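Local coordinates for protein cortical-lytic enzyme (Clostridium perfringens, PDB 5JIP) that acts as a family 25 muramidase in hydrolysis of the cortex during spore germination, probably with lysozyme-type activity on its peptidoglycan, at residues T236-Y241 with I247-T252; Y262-N267 with I281-S286; P17-N20 with D25-F28; K33-I38 with G208-V213. One frame throughout, in Å; residues are numbered along the deposited sequence.

Contact 1: residues T236-Y241 with I247-T252; sequences TGLNAY and IFVNWT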
loop_
_atom_site.group_PDB
_atom_site.type_symbol
_atom_site.label_atom_id
_atom_site.label_comp_id
_atom_site.label_asym_id
_atom_site.label_seq_id
_atom_site.Cartn_x
_atom_site.Cartn_y
_atom_site.Cartn_z
ATOM N N THR A 236 0.049 16.199 8.256
ATOM C CA THR A 236 0.422 17.357 9.054
ATOM C C THR A 236 1.912 17.611 8.917
ATOM O O THR A 236 2.671 16.743 8.475
ATOM C CB THR A 236 0.067 17.175 10.536
ATOM O OG1 THR A 236 0.908 16.191 11.137
ATOM C CG2 THR A 236 -1.410 16.751 10.665
ATOM N N GLY A 237 2.317 18.821 9.293
ATOM C CA GLY A 237 3.725 19.180 9.294
ATOM C C GLY A 237 4.348 19.296 7.922
ATOM O O GLY A 237 5.566 19.126 7.785
ATOM N N LEU A 238 3.557 19.640 6.910
ATOM C CA LEU A 238 4.065 19.710 5.555
ATOM C C LEU A 238 4.969 20.924 5.419
ATOM O O LEU A 238 4.646 22.010 5.891
ATOM C CB LEU A 238 2.919 19.806 4.551
ATOM C CG LEU A 238 3.331 19.825 3.079
ATOM C CD1 LEU A 238 4.033 18.518 2.676
ATOM C CD2 LEU A 238 2.094 20.120 2.180
ATOM N N ASN A 239 6.084 20.742 4.733
ATOM C CA ASN A 239 7.084 21.790 4.583
ATOM C C ASN A 239 7.836 21.538 3.292
ATOM O O ASN A 239 8.041 20.390 2.898
ATOM C CB ASN A 239 8.065 21.816 5.757
ATOM C CG ASN A 239 9.100 22.913 5.615
ATOM O OD1 ASN A 239 8.758 24.090 5.482
ATOM N ND2 ASN A 239 10.370 22.532 5.633
ATOM N N ALA A 240 8.238 22.616 2.634
ATOM C CA ALA A 240 8.984 22.484 1.395
ATOM C C ALA A 240 9.894 23.687 1.231
ATOM O O ALA A 240 9.594 24.779 1.721
ATOM C CB ALA A 240 8.047 22.388 0.183
ATOM N N TYR A 241 10.990 23.483 0.497
ATOM C CA TYR A 241 11.873 24.572 0.104
ATOM C C TYR A 241 12.483 24.227 -1.245
ATOM O O TYR A 241 12.565 23.052 -1.626
ATOM C CB TYR A 241 12.959 24.835 1.169
ATOM C CG TYR A 241 13.979 23.725 1.359
ATOM C CD1 TYR A 241 15.118 23.650 0.560
ATOM C CD2 TYR A 241 13.813 22.762 2.350
ATOM C CE1 TYR A 241 16.051 22.651 0.733
ATOM C CE2 TYR A 241 14.740 21.745 2.530
ATOM C CZ TYR A 241 15.859 21.699 1.721
ATOM O OH TYR A 241 16.783 20.704 1.890
ATOM N N ILE A 247 12.808 20.663 -5.572
ATOM C CA ILE A 247 11.917 20.965 -4.461
ATOM C C ILE A 247 12.085 19.879 -3.413
ATOM O O ILE A 247 11.905 18.690 -3.701
ATOM C CB ILE A 247 10.455 21.071 -4.916
ATOM C CG1 ILE A 247 10.339 22.050 -6.087
ATOM C CG2 ILE A 247 9.594 21.572 -3.757
ATOM C CD1 ILE A 247 9.001 22.047 -6.768
ATOM N N PHE A 248 12.442 20.283 -2.197
ATOM C CA PHE A 248 12.639 19.365 -1.080
ATOM C C PHE A 248 11.395 19.440 -0.201
ATOM O O PHE A 248 11.116 20.485 0.391
ATOM C CB PHE A 248 13.900 19.737 -0.297
ATOM C CG PHE A 248 15.164 19.533 -1.081
ATOM C CD1 PHE A 248 15.565 20.467 -2.025
ATOM C CD2 PHE A 248 15.940 18.401 -0.881
ATOM C CE1 PHE A 248 16.733 20.275 -2.759
ATOM C CE2 PHE A 248 17.099 18.195 -1.611
ATOM C CZ PHE A 248 17.502 19.131 -2.551
ATOM N N VAL A 249 10.647 18.344 -0.124
ATOM C CA VAL A 249 9.375 18.311 0.595
ATOM C C VAL A 249 9.485 17.337 1.756
ATOM O O VAL A 249 10.057 16.252 1.620
ATOM C CB VAL A 249 8.207 17.914 -0.340
ATOM C CG1 VAL A 249 6.872 18.033 0.392
ATOM C CG2 VAL A 249 8.215 18.762 -1.619
ATOM N N ASN A 250 8.927 17.717 2.905
ATOM C CA ASN A 250 8.928 16.798 4.037
ATOM C C ASN A 250 7.643 16.987 4.831
ATOM O O ASN A 250 6.927 17.985 4.671
ATOM C CB ASN A 250 10.171 16.980 4.926
ATOM C CG ASN A 250 10.119 18.238 5.761
ATOM O OD1 ASN A 250 10.300 19.348 5.258
ATOM N ND2 ASN A 250 9.910 18.067 7.046
ATOM N N TRP A 251 7.339 15.997 5.668
ATOM C CA TRP A 251 6.104 16.030 6.444
ATOM C C TRP A 251 6.243 15.136 7.665
ATOM O O TRP A 251 7.162 14.319 7.776
ATOM C CB TRP A 251 4.901 15.611 5.571
ATOM C CG TRP A 251 5.041 14.261 4.901
ATOM C CD1 TRP A 251 4.650 13.062 5.402
ATOM C CD2 TRP A 251 5.604 13.991 3.604
ATOM N NE1 TRP A 251 4.938 12.044 4.496
ATOM C CE2 TRP A 251 5.528 12.590 3.395
ATOM C CE3 TRP A 251 6.175 14.788 2.618
ATOM C CZ2 TRP A 251 5.995 11.975 2.228
ATOM C CZ3 TRP A 251 6.636 14.180 1.455
ATOM C CH2 TRP A 251 6.546 12.783 1.274
ATOM N N THR A 252 5.311 15.312 8.603
ATOM C CA THR A 252 5.186 14.410 9.731
ATOM C C THR A 252 4.536 13.122 9.279
ATOM O O THR A 252 3.572 13.138 8.512
ATOM C CB THR A 252 4.341 15.046 10.835
ATOM O OG1 THR A 252 4.953 16.269 11.244
ATOM C CG2 THR A 252 4.186 14.089 12.028
HETATM O O HOH W 1 1.016 13.397 8.752
HETATM O O HOH W 2 3.282 17.581 12.651
HETATM O O HOH W 3 7.063 17.924 9.737
#

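Contact 2: residues Y262-N267 with I281-S286; sequences YNVFVN and IVIDKS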
loop_
_atom_site.group_PDB
_atom_site.type_symbol
_atom_site.label_atom_id
_atom_site.label_comp_id
_atom_site.label_asym_id
_atom_site.label_seq_id
_atom_site.Cartn_x
_atom_site.Cartn_y
_atom_site.Cartn_z
ATOM N N TYR A 262 1.620 7.788 0.430
ATOM C CA TYR A 262 1.298 9.172 0.134
ATOM C C TYR A 262 1.482 9.417 -1.349
ATOM O O TYR A 262 2.369 8.836 -1.985
ATOM C CB TYR A 262 2.198 10.167 0.888
ATOM C CG TYR A 262 2.383 9.910 2.350
ATOM C CD1 TYR A 262 3.334 9.003 2.797
ATOM C CD2 TYR A 262 1.648 10.622 3.296
ATOM C CE1 TYR A 262 3.505 8.763 4.140
ATOM C CE2 TYR A 262 1.816 10.406 4.625
ATOM C CZ TYR A 262 2.756 9.501 5.060
ATOM O OH TYR A 262 2.901 9.313 6.406
ATOM N N ASN A 263 0.653 10.300 -1.881
ATOM C CA ASN A 263 0.858 10.918 -3.182
ATOM C C ASN A 263 1.135 12.403 -2.981
ATOM O O ASN A 263 0.434 13.080 -2.219
ATOM C CB ASN A 263 -0.364 10.761 -4.088
ATOM C CG ASN A 263 -0.607 9.323 -4.500
ATOM O OD1 ASN A 263 0.334 8.557 -4.755
ATOM N ND2 ASN A 263 -1.874 8.925 -4.509
ATOM N N VAL A 264 2.125 12.907 -3.715
ATOM C CA VAL A 264 2.543 14.308 -3.667
ATOM C C VAL A 264 2.323 14.941 -5.030
ATOM O O VAL A 264 2.531 14.300 -6.074
ATOM C CB VAL A 264 4.017 14.436 -3.240
ATOM C CG1 VAL A 264 4.480 15.888 -3.296
ATOM C CG2 VAL A 264 4.187 13.859 -1.834
ATOM N N PHE A 265 1.923 16.209 -5.013
ATOM C CA PHE A 265 1.556 16.930 -6.225
ATOM C C PHE A 265 2.212 18.303 -6.259
ATOM O O PHE A 265 2.355 18.956 -5.217
ATOM C CB PHE A 265 0.058 17.104 -6.306
ATOM C CG PHE A 265 -0.712 15.799 -6.287
ATOM C CD1 PHE A 265 -1.053 15.190 -5.081
ATOM C CD2 PHE A 265 -1.093 15.192 -7.479
ATOM C CE1 PHE A 265 -1.766 13.986 -5.069
ATOM C CE2 PHE A 265 -1.792 13.977 -7.482
ATOM C CZ PHE A 265 -2.139 13.383 -6.281
ATOM N N VAL A 266 2.579 18.731 -7.470
ATOM C CA VAL A 266 3.095 20.075 -7.733
ATOM C C VAL A 266 2.105 20.767 -8.663
ATOM O O VAL A 266 1.888 20.310 -9.795
ATOM C CB VAL A 266 4.501 20.045 -8.354
ATOM C CG1 VAL A 266 4.935 21.479 -8.716
ATOM C CG2 VAL A 266 5.513 19.383 -7.427
ATOM N N ASN A 267 1.505 21.860 -8.184
ATOM C CA ASN A 267 0.432 22.523 -8.909
ATOM C C ASN A 267 -0.546 21.472 -9.437
ATOM O O ASN A 267 -0.926 21.507 -10.611
ATOM C CB ASN A 267 0.989 23.371 -10.056
ATOM C CG ASN A 267 1.869 24.522 -9.582
ATOM O OD1 ASN A 267 1.687 25.056 -8.484
ATOM N ND2 ASN A 267 2.815 24.911 -10.412
ATOM N N ILE A 281 10.288 13.707 -0.003
ATOM C CA ILE A 281 10.513 13.442 -1.417
ATOM C C ILE A 281 11.300 14.621 -1.976
ATOM O O ILE A 281 11.105 15.772 -1.572
ATOM C CB ILE A 281 9.198 13.230 -2.206
ATOM C CG1 ILE A 281 9.502 12.822 -3.651
ATOM C CG2 ILE A 281 8.370 14.485 -2.190
ATOM C CD1 ILE A 281 8.267 12.522 -4.548
ATOM N N VAL A 282 12.218 14.329 -2.882
ATOM C CA VAL A 282 12.961 15.355 -3.597
ATOM C C VAL A 282 12.437 15.350 -5.017
ATOM O O VAL A 282 12.439 14.306 -5.672
ATOM C CB VAL A 282 14.471 15.087 -3.564
ATOM C CG1 VAL A 282 15.224 16.269 -4.176
ATOM C CG2 VAL A 282 14.923 14.769 -2.143
ATOM N N ILE A 283 11.974 16.499 -5.483
ATOM C CA ILE A 283 11.271 16.614 -6.755
ATOM C C ILE A 283 12.118 17.442 -7.703
ATOM O O ILE A 283 12.529 18.559 -7.364
ATOM C CB ILE A 283 9.888 17.259 -6.586
ATOM C CG1 ILE A 283 9.034 16.423 -5.638
ATOM C CG2 ILE A 283 9.204 17.422 -7.936
ATOM C CD1 ILE A 283 7.705 17.081 -5.314
ATOM N N ASP A 284 12.335 16.910 -8.905
ATOM C CA ASP A 284 13.046 17.614 -9.964
ATOM C C ASP A 284 12.118 18.635 -10.615
ATOM O O ASP A 284 11.094 18.266 -11.206
ATOM C CB ASP A 284 13.570 16.592 -10.978
ATOM C CG ASP A 284 14.528 17.191 -11.984
ATOM O OD1 ASP A 284 14.330 18.356 -12.376
ATOM O OD2 ASP A 284 15.477 16.488 -12.386
ATOM N N LYS A 285 12.488 19.925 -10.521
ATOM C CA LYS A 285 11.626 21.012 -10.992
ATOM C C LYS A 285 11.401 20.980 -12.493
ATOM O O LYS A 285 10.365 21.469 -12.970
ATOM C CB LYS A 285 12.231 22.362 -10.627
ATOM C CG LYS A 285 12.036 22.773 -9.200
ATOM C CD LYS A 285 12.882 24.001 -8.881
ATOM C CE LYS A 285 12.306 25.243 -9.528
ATOM N NZ LYS A 285 13.044 26.472 -9.124
ATOM N N SER A 286 12.364 20.448 -13.246
ATOM C CA SER A 286 12.287 20.471 -14.702
ATOM C C SER A 286 11.131 19.646 -15.232
ATOM O O SER A 286 10.734 19.826 -16.385
ATOM C CB SER A 286 13.588 19.949 -15.293
ATOM O OG SER A 286 13.737 18.583 -14.999
#

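Contact 3: residues P17-N20 with D25-F28; sequences PDLN and DVNF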
loop_
_atom_site.group_PDB
_atom_site.type_symbol
_atom_site.label_atom_id
_atom_site.label_comp_id
_atom_site.label_asym_id
_atom_site.label_seq_id
_atom_site.Cartn_x
_atom_site.Cartn_y
_atom_site.Cartn_z
ATOM N N PRO A 17 -22.542 -0.804 17.314
ATOM C CA PRO A 17 -23.864 -1.157 16.805
ATOM C C PRO A 17 -24.107 -0.604 15.412
ATOM O O PRO A 17 -23.423 0.308 14.945
ATOM C CB PRO A 17 -24.792 -0.482 17.823
ATOM C CG PRO A 17 -24.050 0.803 18.133
ATOM C CD PRO A 17 -22.598 0.386 18.196
ATOM N N ASP A 18 -25.124 -1.157 14.755
ATOM C CA ASP A 18 -25.746 -0.421 13.663
ATOM C C ASP A 18 -27.199 -0.147 14.025
ATOM O O ASP A 18 -27.849 -0.935 14.732
ATOM C CB ASP A 18 -25.620 -1.138 12.303
ATOM C CG ASP A 18 -26.180 -2.546 12.316
ATOM O OD1 ASP A 18 -25.431 -3.472 12.691
ATOM O OD2 ASP A 18 -27.357 -2.721 11.936
ATOM N N LEU A 19 -27.673 1.011 13.563
ATOM C CA LEU A 19 -28.924 1.622 14.012
ATOM C C LEU A 19 -29.692 2.176 12.818
ATOM O O LEU A 19 -29.124 2.441 11.755
ATOM C CB LEU A 19 -28.668 2.778 14.996
ATOM C CG LEU A 19 -27.759 2.553 16.206
ATOM C CD1 LEU A 19 -27.452 3.895 16.888
ATOM C CD2 LEU A 19 -28.394 1.596 17.171
ATOM N N ASN A 20 -30.997 2.363 12.999
ATOM C CA ASN A 20 -31.794 3.068 12.008
ATOM C C ASN A 20 -32.966 3.733 12.724
ATOM O O ASN A 20 -33.003 3.796 13.952
ATOM C CB ASN A 20 -32.230 2.132 10.875
ATOM C CG ASN A 20 -33.108 0.979 11.349
ATOM O OD1 ASN A 20 -33.821 1.065 12.353
ATOM N ND2 ASN A 20 -33.032 -0.120 10.627
ATOM N N ASP A 25 -34.742 4.745 21.794
ATOM C CA ASP A 25 -34.097 5.236 23.009
ATOM C C ASP A 25 -32.573 5.222 22.865
ATOM O O ASP A 25 -31.864 4.619 23.658
ATOM C CB ASP A 25 -34.536 4.427 24.240
ATOM C CG ASP A 25 -36.061 4.413 24.414
ATOM O OD1 ASP A 25 -36.782 5.142 23.682
ATOM O OD2 ASP A 25 -36.561 3.651 25.267
ATOM N N VAL A 26 -32.081 5.891 21.825
ATOM C CA VAL A 26 -30.653 5.881 21.526
ATOM C C VAL A 26 -29.975 7.063 22.227
ATOM O O VAL A 26 -30.229 8.224 21.893
ATOM C CB VAL A 26 -30.409 5.916 20.012
ATOM C CG1 VAL A 26 -28.904 5.982 19.715
ATOM C CG2 VAL A 26 -31.066 4.701 19.332
ATOM N N ASN A 27 -29.094 6.770 23.180
ATOM C CA ASN A 27 -28.333 7.800 23.869
ATOM C C ASN A 27 -26.893 7.763 23.367
ATOM O O ASN A 27 -26.095 6.923 23.787
ATOM C CB ASN A 27 -28.379 7.612 25.371
ATOM C CG ASN A 27 -27.747 8.756 26.094
ATOM O OD1 ASN A 27 -26.823 9.397 25.576
ATOM N ND2 ASN A 27 -28.261 9.060 27.282
ATOM N N PHE A 28 -26.560 8.706 22.497
ATOM C CA PHE A 28 -25.253 8.688 21.849
ATOM C C PHE A 28 -24.152 9.046 22.817
ATOM O O PHE A 28 -23.016 8.599 22.649
ATOM C CB PHE A 28 -25.252 9.618 20.653
ATOM C CG PHE A 28 -26.046 9.084 19.489
ATOM C CD1 PHE A 28 -25.514 8.087 18.669
ATOM C CD2 PHE A 28 -27.332 9.556 19.225
ATOM C CE1 PHE A 28 -26.231 7.599 17.601
ATOM C CE2 PHE A 28 -28.063 9.069 18.167
ATOM C CZ PHE A 28 -27.509 8.088 17.332
#

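Contact 4: residues K33-I38 with G208-V213; sequences KNSDFI and GKLDGV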
loop_
_atom_site.group_PDB
_atom_site.type_symbol
_atom_site.label_atom_id
_atom_site.label_comp_id
_atom_site.label_asym_id
_atom_site.label_seq_id
_atom_site.Cartn_x
_atom_site.Cartn_y
_atom_site.Cartn_z
ATOM N N LYS A 33 -19.023 6.039 24.888
ATOM C CA LYS A 33 -18.154 5.432 25.885
ATOM C C LYS A 33 -17.942 3.948 25.658
ATOM O O LYS A 33 -16.940 3.399 26.145
ATOM C CB LYS A 33 -18.728 5.601 27.300
ATOM C CG LYS A 33 -18.818 7.022 27.776
ATOM C CD LYS A 33 -17.448 7.674 27.888
ATOM C CE LYS A 33 -17.433 9.030 27.189
ATOM N NZ LYS A 33 -17.106 8.934 25.739
ATOM N N ASN A 34 -18.840 3.285 24.933
ATOM C CA ASN A 34 -18.747 1.844 24.780
ATOM C C ASN A 34 -18.648 1.359 23.341
ATOM O O ASN A 34 -18.454 0.158 23.137
ATOM C CB ASN A 34 -19.921 1.147 25.506
ATOM C CG ASN A 34 -21.291 1.507 24.951
ATOM O OD1 ASN A 34 -21.444 1.915 23.784
ATOM N ND2 ASN A 34 -22.310 1.350 25.797
ATOM N N SER A 35 -18.737 2.238 22.348
ATOM C CA SER A 35 -18.713 1.845 20.948
ATOM C C SER A 35 -17.543 2.506 20.236
ATOM O O SER A 35 -17.326 3.713 20.385
ATOM C CB SER A 35 -20.030 2.219 20.261
ATOM O OG SER A 35 -21.132 1.619 20.911
ATOM N N ASP A 36 -16.798 1.719 19.454
ATOM C CA ASP A 36 -15.721 2.272 18.632
ATOM C C ASP A 36 -16.245 2.946 17.379
ATOM O O ASP A 36 -15.566 3.808 16.807
ATOM C CB ASP A 36 -14.751 1.170 18.228
ATOM C CG ASP A 36 -14.076 0.525 19.417
ATOM O OD1 ASP A 36 -13.284 1.206 20.101
ATOM O OD2 ASP A 36 -14.323 -0.654 19.661
ATOM N N PHE A 37 -17.434 2.563 16.937
ATOM C CA PHE A 37 -18.014 3.096 15.715
ATOM C C PHE A 37 -19.510 2.879 15.811
ATOM O O PHE A 37 -19.980 2.045 16.593
ATOM C CB PHE A 37 -17.454 2.396 14.454
ATOM C CG PHE A 37 -17.648 0.892 14.462
ATOM C CD1 PHE A 37 -18.869 0.320 14.102
ATOM C CD2 PHE A 37 -16.629 0.052 14.864
ATOM C CE1 PHE A 37 -19.056 -1.042 14.135
ATOM C CE2 PHE A 37 -16.807 -1.315 14.890
ATOM C CZ PHE A 37 -18.028 -1.869 14.519
ATOM N N ILE A 38 -20.257 3.642 15.013
ATOM C CA ILE A 38 -21.694 3.431 14.849
ATOM C C ILE A 38 -22.035 3.505 13.366
ATOM O O ILE A 38 -21.711 4.491 12.687
ATOM C CB ILE A 38 -22.551 4.470 15.617
ATOM C CG1 ILE A 38 -22.311 4.364 17.116
ATOM C CG2 ILE A 38 -24.030 4.287 15.294
ATOM C CD1 ILE A 38 -22.913 5.514 17.882
ATOM N N GLY A 208 -28.863 -7.871 20.409
ATOM C CA GLY A 208 -27.915 -7.614 21.453
ATOM C C GLY A 208 -28.439 -6.630 22.480
ATOM O O GLY A 208 -29.417 -5.917 22.266
ATOM N N LYS A 209 -27.762 -6.607 23.617
ATOM C CA LYS A 209 -28.037 -5.655 24.694
ATOM C C LYS A 209 -26.824 -4.762 24.866
ATOM O O LYS A 209 -25.726 -5.244 25.185
ATOM C CB LYS A 209 -28.363 -6.389 25.995
ATOM C CG LYS A 209 -28.570 -5.489 27.209
ATOM C CD LYS A 209 -28.799 -6.356 28.461
ATOM C CE LYS A 209 -29.228 -5.535 29.669
ATOM N NZ LYS A 209 -28.078 -4.860 30.334
ATOM N N LEU A 210 -27.010 -3.468 24.628
ATOM C CA LEU A 210 -25.935 -2.492 24.794
ATOM C C LEU A 210 -26.477 -1.247 25.466
ATOM O O LEU A 210 -27.451 -0.670 24.979
ATOM C CB LEU A 210 -25.335 -2.095 23.453
ATOM C CG LEU A 210 -24.123 -1.167 23.476
ATOM C CD1 LEU A 210 -22.938 -1.786 24.240
ATOM C CD2 LEU A 210 -23.745 -0.850 22.045
ATOM N N ASP A 211 -25.841 -0.836 26.566
ATOM C CA ASP A 211 -26.222 0.404 27.247
ATOM C C ASP A 211 -26.189 1.545 26.244
ATOM O O ASP A 211 -25.206 1.724 25.530
ATOM C CB ASP A 211 -25.252 0.710 28.404
ATOM C CG ASP A 211 -25.518 -0.118 29.661
ATOM O OD1 ASP A 211 -26.436 -0.965 29.663
ATOM O OD2 ASP A 211 -24.780 0.084 30.659
ATOM N N GLY A 212 -27.266 2.306 26.181
ATOM C CA GLY A 212 -27.355 3.398 25.243
ATOM C C GLY A 212 -28.271 3.137 24.079
ATOM O O GLY A 212 -28.539 4.065 23.297
ATOM N N VAL A 213 -28.764 1.906 23.933
ATOM C CA VAL A 213 -29.815 1.584 22.984
ATOM C C VAL A 213 -30.889 0.832 23.750
ATOM O O VAL A 213 -30.585 -0.147 24.442
ATOM C CB VAL A 213 -29.306 0.744 21.802
ATOM C CG1 VAL A 213 -30.435 0.437 20.870
ATOM C CG2 VAL A 213 -28.200 1.484 21.074
#

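Contact 1: residues T236-Y241 with I247-T252
A beta hairpin, strands 239-243 and 246-250, forms one edge of a three-stranded antiparallel sheet, and within it Asn239, Ala240 and Tyr241 pair with Asn250, Val249 and Phe248. The hydrogen-bonded pairs are Asn239 with Asn250 and Tyr241 with Phe248, each closed by two backbone bonds; Ala240 with Val249 is the non-hydrogen-bonded pair between them. Beyond the strands, Thr252 N reaches Thr236 O (3.0 Å), and Gly237, next in the chain after Thr236, takes a positive phi that suits glycine. Waters join the same ends, one bridging Thr236 N to Thr252 O.

The two faces differ. On one, Tyr241 CG stands between its backbone N and carbonyl carbon (chi1 67°), which brings the ring across Phe248. Phe248 CB lies over the tyrosine face, 3.6 Å from the ring centroid, and the two rings run nearly parallel (6° apart) but slide past each other, so they barely overlap; the phenol OH comes over the phenylalanine ring, 3.6 Å from Phe248 CG. Further along this face Asn239 ND2 gives a hydrogen bond to Asn250 OD1 (3.2 Å) in that carbonyl's plane, although the two amides are turned 80° to each other.

On the opposite face Leu238 CD1 touches Val249 CG1 (3.7 Å), with Ala240 CB beside Val249 CG2. Val249 also packs on Ile298 and Leu238 on Ile300 of strand 296-304. Amides, a phenol and the Phe248 ring occupy the less buried side, while small and branched aliphatic groups turn inward: an amphipathic hairpin whose backbone bonds set the register and whose apolar face joins it to the second sheet.

Contact 2: residues Y262-N267 with I281-S286
Ile283 turns its CG1 anti to the carbonyl carbon (chi1 -60°) and extends the chain beyond it (chi2 174°), which carries CD1 to methyls of two valines of strand 259-266. Val266 meets it tip to tip, CG2 lying 3.8 Å from Ile283 CD1. Val264 comes in at a slant, and its CG1 is 4.0 Å from the same methyl. Val264 also uses its other branch: CG2 sits 4.2 Å from Ile281 CG2, so one valine spans two residues of strand 280-284.

The strands belong to different sheets, three-stranded and four-stranded, which face each other in a beta sandwich arranged as in fibronectin type III domains. The axes of the two short strand segments come within 10.0 Å of each other and are inclined by 33°. Ile300 on Val264, Ala271 on both Val266 and Ile283, and Phe288 on Ile283 continue the apolar layer. Where strand 280-284 ends, Asp284 OD1 takes Ser286 N (3.0 Å), which makes an Asx turn, and also Ser286 OG, from the same face of the carboxylate.

Branched aliphatic residues suit both strands, being at ease in extended backbone. Between these segments the cohesion is purely dispersive and hydrophobic, with methyls alone spanning the gap.

Contact 3: residues P17-N20 with D25-F28
Leu19 drives one methyl, CD1, against the side chain of Val26 and comes close to CE1 of the Phe28 ring at a slant. Its CG is anti to its carbonyl carbon (chi1 -51°) and the chain then runs on extended (chi2 170°), a shape that carries CD1 across to the loop following its own strand. Val26 answers tip to tip, with CG1 3.8 Å from Leu19 CD1. Phe28 approaches from the other direction, its CE1 4.0 Å from the same methyl. Val26 CG1 in turn lies over one face of the Phe28 ring, 3.4 Å above its plane and offset toward the rim, and the three side chains close into a compact triangle.

Each residue suits its place. Leucine is long enough to cross from strand to loop, the compact, branched valine presents a methyl to both neighbours, and the flat phenylalanine gives that methyl a face to rest on. Phe28 also makes an edge-to-face contact with Phe59. Ile38 of strand 38-44 touches both Leu19 and Phe28, and Leu19 packs on Val213 and Val217 as well. Just before Phe28, Asn27 stands at the N-cap position, where its OD1 accepts from Thr30 N and starts helix 28-34.

Strand 15-19, helix 28-34 and the parallel neighbouring strand 38-44 make up a beta-alpha-beta crossover. Apolar side chains packed between a strand and the start of the following helix are characteristic of such units in the TIM-barrel-type fold to which glycoside hydrolase family 25 belongs.

Contact 4: residues K33-I38 with G208-V213
Asn34, close to the end of helix 28-34, sends its CB toward the loop 208-213, and CG takes the position between backbone N and carbonyl carbon (chi1 62°). CG then lies 3.7 Å from Leu210 CD1, which packs obliquely against the amide. Beyond CG the group divides its duties. OD1 accepts a hydrogen bond from Ser35 OG (2.9 Å), the hydroxyl of the next residue, which helps fix the rotation of the amide; the same oxygen is 4.0 Å from Leu210 CD2. ND2 crosses to the other segment and gives its N-H to the backbone carbonyl Asp211 O (2.9 Å). That bond is fairly straight, 160° at the hydrogen, and the acceptor lies in the amide plane of Asn34, though the nitrogen itself is tilted 22° from the carbonyl plane. Nearby, Leu210 CD1 comes to 3.6 Å from ND2.

The carbonyl that receives it belongs to a type II beta turn from Leu210 to Val213, closed by Val213 N to Leu210 O (3.1 Å). Gly212 occupies the third position of that turn, where the positive phi suits glycine. The turn lies in the loop between strands 201-208 and 217-221, so the asparagine ties the end of an early helix to a loop between two strands far along the chain in the barrel sheet.

Leucine at 210 suits the site because its two methyls divide: CD1 lies against the asparagine amide, and CD2 reaches Ser35 OG at 3.8 Å. Leu210 also packs on Phe15, Leu31 and Leu219, while Ser35 rests on Pro17.

The four contacts form two pairs in separate parts of the chain. Contacts 1 and 2 are centred 11 Å apart and meet in one sheet, where strand 280-284 of contact 2 neighbours strand 246-250 of contact 1: Ile247 N bonds to Ile283 O at 2.8 Å, and the Trp251 and Tyr262 rings meet where the two sheets face each other. Contacts 3 and 4, centred 8 Å apart in the family 25 barrel, are joined by Asn27 N and Gly212 O, 2.8 Å apart, and by Phe28 against Ile38. Centres of contacts 1 and 3 lie about 42 Å apart. The magnesium ion, held by Asp227, Met230, Asp258 and Asp304, is away from all four.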